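PDB 5YSC: vitamin B12-binding protein from Vibrio cholerae O395, which binds vitamin B12 in the periplasm and probably delivers it to the BtuC subunits of the BtuCDF ABC transporter for import. Local coordinates for residues R156-Y159 against P165-T168. Residues are numbered along the deposited sequence; the frame is centred on the assembly and turned at random.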
ATOM      1  N   ARG A 156       7.368  13.295 -14.212  1.00 23.33           N
ATOM      2  CA  ARG A 156       7.809  11.927 -14.468  1.00 22.98           C
ATOM      3  C   ARG A 156       8.672  11.435 -13.310  1.00 23.34           C
ATOM      4  O   ARG A 156       9.757  11.961 -13.077  1.00 20.10           O
ATOM      5  CB  ARG A 156       8.577  11.854 -15.791  1.00 27.68           C
ATOM      6  CG  ARG A 156       7.751  12.367 -16.962  1.00 29.35           C
ATOM      7  CD  ARG A 156       8.581  12.523 -18.248  1.00 33.41           C
ATOM      8  NE  ARG A 156       9.173  11.243 -18.615  1.00 36.05           N
ATOM      9  CZ  ARG A 156      10.466  10.950 -18.588  1.00 34.97           C
ATOM     10  NH1 ARG A 156      11.370  11.869 -18.264  1.00 34.70           N
ATOM     11  NH2 ARG A 156      10.855   9.721 -18.931  1.00 34.74           N
ATOM     12  N   TYR A 157       8.216  10.392 -12.624  1.00 23.88           N
ATOM     13  CA  TYR A 157       8.924   9.870 -11.467  1.00 22.10           C
ATOM     14  C   TYR A 157       9.333   8.408 -11.669  1.00 21.31           C
ATOM     15  O   TYR A 157       8.750   7.650 -12.451  1.00 20.04           O
ATOM     16  CB  TYR A 157       8.070  10.011 -10.178  1.00 17.91           C
ATOM     17  CG  TYR A 157       6.934   9.037 -10.119  1.00 17.93           C
ATOM     18  CD1 TYR A 157       5.699   9.347 -10.680  1.00 20.35           C
ATOM     19  CD2 TYR A 157       7.109   7.773  -9.542  1.00 18.18           C
ATOM     20  CE1 TYR A 157       4.656   8.434 -10.659  1.00 18.19           C
ATOM     21  CE2 TYR A 157       6.088   6.854  -9.534  1.00 16.60           C
ATOM     22  CZ  TYR A 157       4.851   7.209 -10.088  1.00 17.08           C
ATOM     23  OH  TYR A 157       3.806   6.323 -10.118  1.00 17.62           O
ATOM     24  N   PHE A 158      10.368   8.039 -10.931  1.00 17.88           N
ATOM     25  CA  PHE A 158      10.775   6.669 -10.700  1.00 18.53           C
ATOM     26  C   PHE A 158      10.581   6.367  -9.222  1.00 16.62           C
ATOM     27  O   PHE A 158      11.073   7.126  -8.384  1.00 16.86           O
ATOM     28  CB  PHE A 158      12.234   6.533 -11.105  1.00 19.99           C
ATOM     29  CG  PHE A 158      12.847   5.224 -10.748  1.00 21.14           C
ATOM     30  CD1 PHE A 158      12.217   4.033 -11.081  1.00 22.17           C
ATOM     31  CD2 PHE A 158      14.065   5.172 -10.086  1.00 18.68           C
ATOM     32  CE1 PHE A 158      12.799   2.818 -10.769  1.00 21.18           C
ATOM     33  CE2 PHE A 158      14.626   3.968  -9.745  1.00 23.52           C
ATOM     34  CZ  PHE A 158      13.985   2.784 -10.083  1.00 21.77           C
ATOM     35  N   TYR A 159       9.865   5.276  -8.890  1.00 17.23           N
ATOM     36  CA  TYR A 159       9.758   4.815  -7.499  1.00 16.21           C
ATOM     37  C   TYR A 159      10.372   3.442  -7.338  1.00 18.53           C
ATOM     38  O   TYR A 159       9.857   2.450  -7.880  1.00 18.98           O
ATOM     39  CB  TYR A 159       8.304   4.782  -7.014  1.00 15.91           C
ATOM     40  CG  TYR A 159       8.180   4.220  -5.597  1.00 16.34           C
ATOM     41  CD1 TYR A 159       9.012   4.653  -4.579  1.00 15.71           C
ATOM     42  CD2 TYR A 159       7.252   3.249  -5.304  1.00 16.08           C
ATOM     43  CE1 TYR A 159       8.915   4.138  -3.299  1.00 15.54           C
ATOM     44  CE2 TYR A 159       7.121   2.729  -4.026  1.00 14.72           C
ATOM     45  CZ  TYR A 159       7.963   3.165  -3.036  1.00 17.57           C
ATOM     46  OH  TYR A 159       7.847   2.642  -1.771  1.00 18.18           O
ATOM     47  N   PRO A 165      17.692  -6.269  -5.813  1.00 38.36           N
ATOM     48  CA  PRO A 165      17.755  -5.721  -7.165  1.00 35.76           C
ATOM     49  C   PRO A 165      16.855  -4.506  -7.209  1.00 31.40           C
ATOM     50  O   PRO A 165      16.168  -4.243  -6.219  1.00 29.77           O
ATOM     51  CB  PRO A 165      17.240  -6.862  -8.038  1.00 35.80           C
ATOM     52  CG  PRO A 165      16.292  -7.600  -7.138  1.00 35.94           C
ATOM     53  CD  PRO A 165      16.867  -7.489  -5.754  1.00 38.80           C
ATOM     54  N   ILE A 166      16.858  -3.767  -8.309  1.00 30.77           N
ATOM     55  CA  ILE A 166      15.925  -2.657  -8.479  1.00 28.21           C
ATOM     56  C   ILE A 166      14.589  -3.237  -8.922  1.00 27.11           C
ATOM     57  O   ILE A 166      14.454  -3.704 -10.054  1.00 28.45           O
ATOM     58  CB  ILE A 166      16.441  -1.632  -9.493  1.00 27.32           C
ATOM     59  CG1 ILE A 166      17.876  -1.188  -9.135  1.00 30.03           C
ATOM     60  CG2 ILE A 166      15.547  -0.436  -9.502  1.00 25.09           C
ATOM     61  CD1 ILE A 166      18.578  -0.421 -10.265  1.00 32.64           C
ATOM     62  N   ILE A 167      13.599  -3.213  -8.025  1.00 25.15           N
ATOM     63  CA  ILE A 167      12.211  -3.529  -8.350  1.00 20.32           C
ATOM     64  C   ILE A 167      11.411  -2.241  -8.298  1.00 19.95           C
ATOM     65  O   ILE A 167      11.604  -1.413  -7.400  1.00 19.25           O
ATOM     66  CB  ILE A 167      11.607  -4.560  -7.373  1.00 22.56           C
ATOM     67  CG1 ILE A 167      12.501  -5.781  -7.227  1.00 25.89           C
ATOM     68  CG2 ILE A 167      10.227  -4.974  -7.819  1.00 19.72           C
ATOM     69  CD1 ILE A 167      12.693  -6.523  -8.480  1.00 28.82           C
ATOM     70  N   THR A 168      10.521  -2.075  -9.260  1.00 20.44           N
ATOM     71  CA  THR A 168       9.678  -0.895  -9.335  1.00 22.70           C
ATOM     72  C   THR A 168       8.258  -1.381  -9.597  1.00 19.92           C
ATOM     73  O   THR A 168       7.944  -2.571  -9.464  1.00 20.26           O
ATOM     74  CB  THR A 168      10.206   0.090 -10.400  1.00 22.08           C
ATOM     75  OG1 THR A 168       9.505   1.343 -10.308  1.00 21.21           O
ATOM     76  CG2 THR A 168      10.022  -0.441 -11.829  1.00 23.20           C
TER
HETATM   77  O   HOH W   1       8.952   3.725 -11.238  1.00 20.25           O
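Phe-158 and Thr-168 meet because CG of the one and the OG1 branch of the other both lie trans to their own backbone nitrogens: CG of Phe-158 does so at chi1 172°, carrying the ring out from the flank of the strand, toward Ile-166 and Thr-168, and OG1 of Thr-168 at -170°, which turns the hydroxyl onto Tyr-159. The hydroxyl donates to the carbonyl of Tyr-159, with Thr-168 OG1 2.7 Å from Tyr-159 O. It approaches from above the carbonyl plane, 37° out of it. A water donates a hydrogen bond to the same OG1 of Thr-168 (2.6 Å) and accepts one from N of Tyr-159 (3.0 Å). One buried hydroxyl thus serves both backbone polar groups of Tyr-159, the last residue of its strand, directly at O and through water at N. Threonine suits this place because its short branched side chain pairs that hydroxyl with carbon that can pack: CB of Thr-168 lies 3.8 Å from CE1 of Phe-158.

The ring of Phe-158 reaches Ile-166 as well. The methyl CG2 of Ile-166 meets the ring edge, in its plane, 3.6 Å from CZ of Phe-158, and the two side chains cross at about a right angle. A flat phenyl is long enough to span this gap, and the beta-branched isoleucine presents a methyl close to its own backbone.

Strand 155-159 is an inner strand of a parallel sheet, between 184-186 and 210-213; Phe-158 packs on Ile-211 and on Val-203 of helix 200-206. Residues 166-167 pair antiparallel with 197-198, and Ile-167 points away from 156-159, its side chain about 4 Å from the bound cyanocobalamin. The contact therefore joins that sheet, in the second lobe of this two-lobed periplasmic binding protein, to the short, weakly bonded strand 166-167 on the cyanocobalamin side, where Ile-166 also rests on Ile-200 at the start of helix 200-206.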